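Local structure of bacterial leucyl aminopeptidase (Legionella pneumophila, 6ESL) at residues 179-192 and 260-272. The protein is a zinc-binding aminopeptidase of the M28 family, secreted by the type II pathway, that serves redundantly with an acyltransferase in nutrient acquisition during infection of amoebas. Residues are numbered along the deposited sequence; the frame is centred on the assembly and turned at random.
Sequences FFVKTGWYKQPSLV and LVGSQHVVQHFQE
Val181, Ser190 and Val192, on the antiparallel hairpin that forms one edge of the mixed sheet of the M28 peptidase fold, pack against helix 261-272, which lies across one face of that sheet. The strand 188-192 and the helix approach to 8.5 Å between axes, at 53°. Apolar contacts form the middle: Val266 turns CG2 to Ser190 CB (3.7 Å) and CG1 to Val192, whose other methyl meets the edge of the Phe270 ring. Nearer the start of the helix, Val261 CG1 touches Thr183 CG2 at 3.6 Å and also touches Tyr186 CD2. Gly262 brings the backbone close, its CA 3.4 Å from Ser190 OG, a hydroxyl hydrogen-bonded to Ala254 N.

Two histidines one helical turn apart, His265 and His269, face the strand 179-183. Val181 CG2 sits over one face of His269, offset toward the rim, while the Phe179 ring meets His269 obliquely, with planes at 36°. This contact buries His269 ND1, which has no polar partner in the model. His265 takes Thr183 CA over the centre of one face as a CH-pi contact, 3.7 Å from the ring centroid, and its ring also stacks on His77 of the second subunit. Its rotation is fixed within the helix: ND1 donates to Val261 O at 2.9 Å, nearly straight at 167°, and reaches that oxygen from the face opposite His265 N.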
ATOM      1  N   PHE B 179      -3.421 -28.289 -17.832  1.00 48.94           N
ATOM      2  CA  PHE B 179      -3.316 -28.012 -19.280  1.00 49.41           C
ATOM      3  C   PHE B 179      -2.195 -27.056 -19.649  1.00 47.09           C
ATOM      4  O   PHE B 179      -1.757 -26.254 -18.815  1.00 43.93           O
ATOM      5  CB  PHE B 179      -4.644 -27.547 -19.842  1.00 50.99           C
ATOM      6  CG  PHE B 179      -5.205 -26.311 -19.206  1.00 50.35           C
ATOM      7  CD1 PHE B 179      -6.033 -26.397 -18.086  1.00 51.56           C
ATOM      8  CD2 PHE B 179      -4.943 -25.052 -19.757  1.00 48.19           C
ATOM      9  CE1 PHE B 179      -6.608 -25.221 -17.529  1.00 51.35           C
ATOM     10  CE2 PHE B 179      -5.523 -23.908 -19.222  1.00 48.08           C
ATOM     11  CZ  PHE B 179      -6.332 -23.981 -18.083  1.00 48.74           C
ATOM     12  N   PHE B 180      -1.686 -27.199 -20.859  1.00 45.33           N
ATOM     13  CA  PHE B 180      -0.752 -26.250 -21.379  1.00 44.12           C
ATOM     14  C   PHE B 180      -1.489 -25.098 -22.012  1.00 45.18           C
ATOM     15  O   PHE B 180      -2.495 -25.292 -22.690  1.00 46.93           O
ATOM     16  CB  PHE B 180       0.185 -26.843 -22.416  1.00 44.26           C
ATOM     17  CG  PHE B 180       1.256 -27.739 -21.847  1.00 43.24           C
ATOM     18  CD1 PHE B 180       1.992 -27.365 -20.698  1.00 41.56           C
ATOM     19  CD2 PHE B 180       1.591 -28.960 -22.508  1.00 44.60           C
ATOM     20  CE1 PHE B 180       3.003 -28.176 -20.203  1.00 41.00           C
ATOM     21  CE2 PHE B 180       2.613 -29.769 -22.041  1.00 43.51           C
ATOM     22  CZ  PHE B 180       3.295 -29.410 -20.870  1.00 42.19           C
ATOM     23  N   VAL B 181      -0.976 -23.886 -21.782  1.00 42.02           N
ATOM     24  CA  VAL B 181      -1.314 -22.746 -22.582  1.00 43.14           C
ATOM     25  C   VAL B 181      -0.141 -22.392 -23.470  1.00 42.45           C
ATOM     26  O   VAL B 181       0.937 -22.076 -23.000  1.00 39.95           O
ATOM     27  CB  VAL B 181      -1.660 -21.552 -21.706  1.00 42.23           C
ATOM     28  CG1 VAL B 181      -1.958 -20.329 -22.595  1.00 42.12           C
ATOM     29  CG2 VAL B 181      -2.880 -21.874 -20.855  1.00 43.61           C
ATOM     30  N   LYS B 182      -0.376 -22.417 -24.773  1.00 44.37           N
ATOM     31  CA  LYS B 182       0.628 -22.061 -25.754  1.00 45.60           C
ATOM     32  C   LYS B 182       1.177 -20.617 -25.664  1.00 43.12           C
ATOM     33  O   LYS B 182       0.562 -19.695 -25.097  1.00 39.88           O
ATOM     34  CB  LYS B 182       0.141 -22.421 -27.172  1.00 50.50           C
ATOM     35  CG  LYS B 182       0.024 -23.904 -27.360  1.00 56.26           C
ATOM     36  CD  LYS B 182      -0.482 -24.211 -28.761  1.00 63.08           C
ATOM     37  CE  LYS B 182      -0.582 -25.693 -28.979  1.00 67.79           C
ATOM     38  NZ  LYS B 182      -1.107 -25.908 -30.362  1.00 71.09           N
ATOM     39  N   THR B 183       2.395 -20.491 -26.176  1.00 42.72           N
ATOM     40  CA  THR B 183       3.201 -19.265 -26.012  1.00 39.67           C
ATOM     41  C   THR B 183       3.583 -18.642 -27.371  1.00 40.58           C
ATOM     42  O   THR B 183       4.719 -18.269 -27.575  1.00 38.32           O
ATOM     43  CB  THR B 183       4.458 -19.628 -25.249  1.00 37.88           C
ATOM     44  OG1 THR B 183       4.124 -20.509 -24.153  1.00 37.38           O
ATOM     45  CG2 THR B 183       5.062 -18.343 -24.665  1.00 37.02           C
ATOM     46  N   GLY B 184       2.678 -18.675 -28.337  1.00 43.11           N
ATOM     47  CA  GLY B 184       3.033 -18.276 -29.707  1.00 45.16           C
ATOM     48  C   GLY B 184       4.270 -18.940 -30.294  1.00 44.39           C
ATOM     49  O   GLY B 184       4.347 -20.148 -30.335  1.00 47.02           O
ATOM     50  N   TRP B 185       5.195 -18.136 -30.830  1.00 44.95           N
ATOM     51  CA  TRP B 185       6.346 -18.715 -31.498  1.00 47.83           C
ATOM     52  C   TRP B 185       7.238 -19.433 -30.529  1.00 43.60           C
ATOM     53  O   TRP B 185       8.074 -20.222 -30.912  1.00 42.85           O
ATOM     54  CB  TRP B 185       6.990 -17.660 -32.529  1.00 51.55           C
ATOM     55  CG  TRP B 185       8.046 -17.005 -31.814  1.00 55.02           C
ATOM     56  CD1 TRP B 185       7.874 -16.167 -30.771  1.00 58.05           C
ATOM     57  CD2 TRP B 185       9.455 -17.222 -31.938  1.00 58.47           C
ATOM     58  NE1 TRP B 185       9.074 -15.812 -30.243  1.00 63.26           N
ATOM     59  CE2 TRP B 185      10.074 -16.445 -30.939  1.00 57.79           C
ATOM     60  CE3 TRP B 185      10.263 -17.977 -32.797  1.00 60.44           C
ATOM     61  CZ2 TRP B 185      11.453 -16.395 -30.772  1.00 53.95           C
ATOM     62  CZ3 TRP B 185      11.653 -17.927 -32.629  1.00 59.87           C
ATOM     63  CH2 TRP B 185      12.227 -17.139 -31.623  1.00 56.84           C
ATOM     64  N   TYR B 186       7.101 -19.159 -29.232  1.00 40.53           N
ATOM     65  CA  TYR B 186       7.946 -19.836 -28.270  1.00 39.48           C
ATOM     66  C   TYR B 186       7.488 -21.269 -28.087  1.00 41.30           C
ATOM     67  O   TYR B 186       6.292 -21.519 -27.847  1.00 40.20           O
ATOM     68  CB  TYR B 186       7.912 -19.139 -26.898  1.00 37.37           C
ATOM     69  CG  TYR B 186       8.560 -17.777 -26.932  1.00 35.58           C
ATOM     70  CD1 TYR B 186       9.938 -17.633 -26.806  1.00 34.30           C
ATOM     71  CD2 TYR B 186       7.804 -16.638 -27.142  1.00 36.59           C
ATOM     72  CE1 TYR B 186      10.568 -16.393 -26.952  1.00 34.89           C
ATOM     73  CE2 TYR B 186       8.390 -15.372 -27.188  1.00 35.76           C
ATOM     74  CZ  TYR B 186       9.818 -15.270 -27.081  1.00 34.67           C
ATOM     75  OH  TYR B 186      10.456 -14.031 -27.203  1.00 33.78           O
ATOM     76  N   LYS B 187       8.424 -22.201 -28.178  1.00 41.14           N
ATOM     77  CA  LYS B 187       8.007 -23.601 -28.027  1.00 43.82           C
ATOM     78  C   LYS B 187       7.658 -24.053 -26.613  1.00 40.73           C
ATOM     79  O   LYS B 187       6.871 -24.977 -26.455  1.00 40.81           O
ATOM     80  CB  LYS B 187       9.025 -24.542 -28.657  1.00 48.68           C
ATOM     81  CG  LYS B 187      10.418 -24.361 -28.148  1.00 48.88           C
ATOM     82  CD  LYS B 187      11.357 -25.402 -28.754  1.00 54.63           C
ATOM     83  CE  LYS B 187      11.809 -25.009 -30.167  1.00 57.86           C
ATOM     84  NZ  LYS B 187      13.067 -25.796 -30.392  1.00 60.68           N
ATOM     85  N   GLN B 188       8.208 -23.405 -25.571  1.00 37.93           N
ATOM     86  CA  GLN B 188       7.769 -23.702 -24.158  1.00 35.06           C
ATOM     87  C   GLN B 188       6.361 -23.205 -23.847  1.00 34.18           C
ATOM     88  O   GLN B 188       6.103 -21.992 -23.940  1.00 33.45           O
ATOM     89  CB  GLN B 188       8.751 -23.085 -23.158  1.00 34.27           C
ATOM     90  CG  GLN B 188       8.565 -23.306 -21.665  1.00 32.43           C
ATOM     91  CD  GLN B 188       9.583 -22.499 -20.914  1.00 31.71           C
ATOM     92  OE1 GLN B 188       9.448 -21.234 -20.865  1.00 30.91           O
ATOM     93  NE2 GLN B 188      10.634 -23.158 -20.339  1.00 30.19           N
ATOM     94  N   PRO B 189       5.434 -24.098 -23.503  1.00 34.86           N
ATOM     95  CA  PRO B 189       4.119 -23.700 -23.028  1.00 34.55           C
ATOM     96  C   PRO B 189       4.150 -23.320 -21.584  1.00 32.99           C
ATOM     97  O   PRO B 189       5.092 -23.742 -20.825  1.00 31.24           O
ATOM     98  CB  PRO B 189       3.291 -24.953 -23.151  1.00 36.99           C
ATOM     99  CG  PRO B 189       4.268 -26.069 -23.038  1.00 37.74           C
ATOM    100  CD  PRO B 189       5.647 -25.584 -23.347  1.00 36.26           C
ATOM    101  N   SER B 190       3.149 -22.488 -21.194  1.00 32.65           N
ATOM    102  CA  SER B 190       2.846 -22.331 -19.825  1.00 31.69           C
ATOM    103  C   SER B 190       2.043 -23.584 -19.286  1.00 33.81           C
ATOM    104  O   SER B 190       1.187 -24.136 -19.970  1.00 34.52           O
ATOM    105  CB  SER B 190       2.129 -21.023 -19.505  1.00 30.66           C
ATOM    106  OG  SER B 190       2.910 -19.839 -19.770  1.00 27.86           O
ATOM    107  N   LEU B 191       2.307 -23.942 -18.028  1.00 34.12           N
ATOM    108  CA  LEU B 191       1.599 -25.027 -17.314  1.00 34.64           C
ATOM    109  C   LEU B 191       0.583 -24.443 -16.366  1.00 34.44           C
ATOM    110  O   LEU B 191       0.930 -23.712 -15.427  1.00 29.99           O
ATOM    111  CB  LEU B 191       2.558 -25.855 -16.520  1.00 34.57           C
ATOM    112  CG  LEU B 191       1.914 -26.932 -15.583  1.00 35.72           C
ATOM    113  CD1 LEU B 191       1.035 -27.894 -16.416  1.00 38.43           C
ATOM    114  CD2 LEU B 191       3.056 -27.618 -14.849  1.00 34.79           C
ATOM    115  N   VAL B 192      -0.673 -24.715 -16.639  1.00 34.87           N
ATOM    116  CA  VAL B 192      -1.736 -24.299 -15.774  1.00 36.29           C
ATOM    117  C   VAL B 192      -2.279 -25.590 -15.100  1.00 40.08           C
ATOM    118  O   VAL B 192      -2.550 -26.646 -15.786  1.00 39.91           O
ATOM    119  CB  VAL B 192      -2.891 -23.632 -16.502  1.00 38.52           C
ATOM    120  CG1 VAL B 192      -4.042 -23.293 -15.549  1.00 40.41           C
ATOM    121  CG2 VAL B 192      -2.416 -22.334 -17.186  1.00 37.66           C
ATOM    122  N   LEU B 260       7.355 -11.325 -20.067  1.00 22.85           N
ATOM    123  CA  LEU B 260       6.102 -11.716 -19.385  1.00 23.39           C
ATOM    124  C   LEU B 260       5.209 -12.480 -20.442  1.00 25.90           C
ATOM    125  O   LEU B 260       3.991 -12.467 -20.330  1.00 26.72           O
ATOM    126  CB  LEU B 260       5.369 -10.584 -18.714  1.00 22.83           C
ATOM    127  CG  LEU B 260       6.174  -9.591 -17.846  1.00 22.20           C
ATOM    128  CD1 LEU B 260       5.217  -8.706 -17.039  1.00 22.14           C
ATOM    129  CD2 LEU B 260       6.993 -10.361 -16.866  1.00 21.80           C
ATOM    130  N   VAL B 261       5.831 -13.017 -21.485  1.00 26.38           N
ATOM    131  CA  VAL B 261       5.052 -13.571 -22.549  1.00 29.05           C
ATOM    132  C   VAL B 261       4.018 -14.619 -22.128  1.00 29.15           C
ATOM    133  O   VAL B 261       2.889 -14.574 -22.584  1.00 28.57           O
ATOM    134  CB  VAL B 261       5.967 -14.184 -23.656  1.00 31.45           C
ATOM    135  CG1 VAL B 261       5.117 -14.740 -24.839  1.00 33.88           C
ATOM    136  CG2 VAL B 261       6.890 -13.099 -24.194  1.00 31.38           C
ATOM    137  N   GLY B 262       4.439 -15.568 -21.307  1.00 27.85           N
ATOM    138  CA  GLY B 262       3.609 -16.675 -20.889  1.00 29.26           C
ATOM    139  C   GLY B 262       2.477 -16.222 -20.016  1.00 28.48           C
ATOM    140  O   GLY B 262       1.325 -16.621 -20.240  1.00 29.13           O
ATOM    141  N   SER B 263       2.771 -15.333 -19.072  1.00 27.64           N
ATOM    142  CA  SER B 263       1.756 -14.829 -18.159  1.00 26.56           C
ATOM    143  C   SER B 263       0.673 -14.125 -18.964  1.00 29.00           C
ATOM    144  O   SER B 263      -0.514 -14.245 -18.661  1.00 30.28           O
ATOM    145  CB  SER B 263       2.372 -13.865 -17.146  1.00 25.02           C
ATOM    146  OG  SER B 263       2.970 -12.756 -17.794  1.00 24.14           O
ATOM    147  N   GLN B 264       1.088 -13.390 -19.990  1.00 29.32           N
ATOM    148  CA  GLN B 264       0.146 -12.689 -20.854  1.00 31.73           C
ATOM    149  C   GLN B 264      -0.757 -13.692 -21.570  1.00 32.90           C
ATOM    150  O   GLN B 264      -1.960 -13.470 -21.707  1.00 31.38           O
ATOM    151  CB  GLN B 264       0.891 -11.827 -21.873  1.00 35.23           C
ATOM    152  CG  GLN B 264       1.650 -10.658 -21.263  1.00 39.29           C
ATOM    153  CD  GLN B 264       2.434  -9.870 -22.294  1.00 43.08           C
ATOM    154  OE1 GLN B 264       3.610 -10.139 -22.533  1.00 50.16           O
ATOM    155  NE2 GLN B 264       1.782  -8.892 -22.911  1.00 35.93           N
ATOM    156  N   HIS B 265      -0.177 -14.792 -22.035  1.00 33.47           N
ATOM    157  CA  HIS B 265      -0.965 -15.812 -22.711  1.00 36.16           C
ATOM    158  C   HIS B 265      -1.985 -16.406 -21.744  1.00 35.96           C
ATOM    159  O   HIS B 265      -3.142 -16.627 -22.105  1.00 36.94           O
ATOM    160  CB  HIS B 265      -0.059 -16.911 -23.266  1.00 36.95           C
ATOM    161  CG  HIS B 265       0.479 -16.618 -24.632  1.00 39.63           C
ATOM    162  ND1 HIS B 265       1.621 -15.875 -24.838  1.00 42.14           N
ATOM    163  CD2 HIS B 265       0.032 -16.970 -25.861  1.00 38.28           C
ATOM    164  CE1 HIS B 265       1.855 -15.780 -26.135  1.00 42.58           C
ATOM    165  NE2 HIS B 265       0.905 -16.436 -26.778  1.00 42.03           N
ATOM    166  N   VAL B 266      -1.548 -16.664 -20.515  1.00 33.64           N
ATOM    167  CA  VAL B 266      -2.421 -17.229 -19.489  1.00 34.22           C
ATOM    168  C   VAL B 266      -3.566 -16.291 -19.110  1.00 35.43           C
ATOM    169  O   VAL B 266      -4.707 -16.725 -18.949  1.00 34.74           O
ATOM    170  CB  VAL B 266      -1.631 -17.594 -18.217  1.00 33.34           C
ATOM    171  CG1 VAL B 266      -2.571 -18.112 -17.141  1.00 34.85           C
ATOM    172  CG2 VAL B 266      -0.557 -18.622 -18.538  1.00 32.41           C
ATOM    173  N   VAL B 267      -3.253 -15.008 -18.965  1.00 32.84           N
ATOM    174  CA  VAL B 267      -4.254 -14.008 -18.606  1.00 34.20           C
ATOM    175  C   VAL B 267      -5.307 -13.895 -19.699  1.00 37.20           C
ATOM    176  O   VAL B 267      -6.501 -13.773 -19.427  1.00 37.42           O
ATOM    177  CB  VAL B 267      -3.616 -12.627 -18.373  1.00 32.79           C
ATOM    178  CG1 VAL B 267      -4.689 -11.592 -18.068  1.00 33.63           C
ATOM    179  CG2 VAL B 267      -2.598 -12.697 -17.244  1.00 32.83           C
ATOM    180  N   GLN B 268      -4.842 -13.937 -20.942  1.00 39.08           N
ATOM    181  CA  GLN B 268      -5.694 -13.846 -22.092  1.00 43.34           C
ATOM    182  C   GLN B 268      -6.561 -15.102 -22.201  1.00 44.85           C
ATOM    183  O   GLN B 268      -7.742 -14.994 -22.512  1.00 46.63           O
ATOM    184  CB  GLN B 268      -4.886 -13.653 -23.383  1.00 46.33           C
ATOM    185  CG  GLN B 268      -5.726 -13.122 -24.538  1.00 51.30           C
ATOM    186  CD  GLN B 268      -4.908 -12.776 -25.802  1.00 54.76           C
ATOM    187  OE1 GLN B 268      -5.218 -13.208 -26.903  1.00 58.96           O
ATOM    188  NE2 GLN B 268      -3.884 -11.984 -25.646  1.00 54.36           N
ATOM    189  N   HIS B 269      -5.966 -16.270 -21.954  1.00 45.22           N
ATOM    190  CA  HIS B 269      -6.675 -17.522 -21.925  1.00 46.51           C
ATOM    191  C   HIS B 269      -7.855 -17.455 -20.941  1.00 48.16           C
ATOM    192  O   HIS B 269      -8.982 -17.860 -21.321  1.00 48.38           O
ATOM    193  CB  HIS B 269      -5.776 -18.697 -21.582  1.00 45.02           C
ATOM    194  CG  HIS B 269      -6.467 -20.029 -21.633  1.00 47.65           C
ATOM    195  ND1 HIS B 269      -7.185 -20.531 -20.563  1.00 48.84           N
ATOM    196  CD2 HIS B 269      -6.598 -20.934 -22.635  1.00 48.10           C
ATOM    197  CE1 HIS B 269      -7.713 -21.700 -20.899  1.00 49.39           C
ATOM    198  NE2 HIS B 269      -7.345 -21.975 -22.132  1.00 49.58           N
ATOM    199  N   PHE B 270      -7.596 -16.963 -19.734  1.00 43.72           N
ATOM    200  CA  PHE B 270      -8.623 -16.875 -18.718  1.00 46.74           C
ATOM    201  C   PHE B 270      -9.721 -15.873 -19.094  1.00 49.72           C
ATOM    202  O   PHE B 270     -10.890 -16.099 -18.776  1.00 51.62           O
ATOM    203  CB  PHE B 270      -8.048 -16.437 -17.358  1.00 43.74           C
ATOM    204  CG  PHE B 270      -7.496 -17.588 -16.509  1.00 43.46           C
ATOM    205  CD1 PHE B 270      -6.552 -18.436 -16.992  1.00 43.84           C
ATOM    206  CD2 PHE B 270      -7.878 -17.726 -15.201  1.00 44.19           C
ATOM    207  CE1 PHE B 270      -6.037 -19.486 -16.204  1.00 43.93           C
ATOM    208  CE2 PHE B 270      -7.321 -18.735 -14.384  1.00 44.17           C
ATOM    209  CZ  PHE B 270      -6.398 -19.605 -14.879  1.00 42.92           C
ATOM    210  N   GLN B 271      -9.358 -14.761 -19.732  1.00 49.83           N
ATOM    211  CA  GLN B 271     -10.320 -13.761 -20.130  1.00 53.78           C
ATOM    212  C   GLN B 271     -11.245 -14.317 -21.263  1.00 56.76           C
ATOM    213  O   GLN B 271     -12.431 -14.201 -21.181  1.00 55.37           O
ATOM    214  CB  GLN B 271      -9.575 -12.542 -20.573  1.00 56.21           C
ATOM    215  CG  GLN B 271     -10.451 -11.404 -20.872  1.00 64.96           C
ATOM    216  CD  GLN B 271      -9.690 -10.084 -21.166  1.00 72.81           C
ATOM    217  OE1 GLN B 271      -8.401  -9.935 -21.068  1.00 66.09           O
ATOM    218  NE2 GLN B 271     -10.515  -9.070 -21.541  1.00 79.32           N
ATOM    219  N   GLU B 272     -10.668 -14.986 -22.254  1.00 56.68           N
ATOM    220  CA  GLU B 272     -11.387 -15.548 -23.366  1.00 60.36           C
ATOM    221  C   GLU B 272     -12.256 -16.739 -22.992  1.00 63.73           C
ATOM    222  O   GLU B 272     -13.252 -16.972 -23.678  1.00 66.94           O
ATOM    223  CB  GLU B 272     -10.416 -16.003 -24.429  1.00 60.63           C
ATOM    224  CG  GLU B 272      -9.706 -14.885 -25.161  1.00 60.15           C
ATOM    225  CD  GLU B 272      -8.504 -15.404 -25.966  1.00 61.81           C
ATOM    226  OE1 GLU B 272      -8.053 -16.591 -25.777  1.00 61.81           O
ATOM    227  OE2 GLU B 272      -8.010 -14.597 -26.772  1.00 60.00           O
TER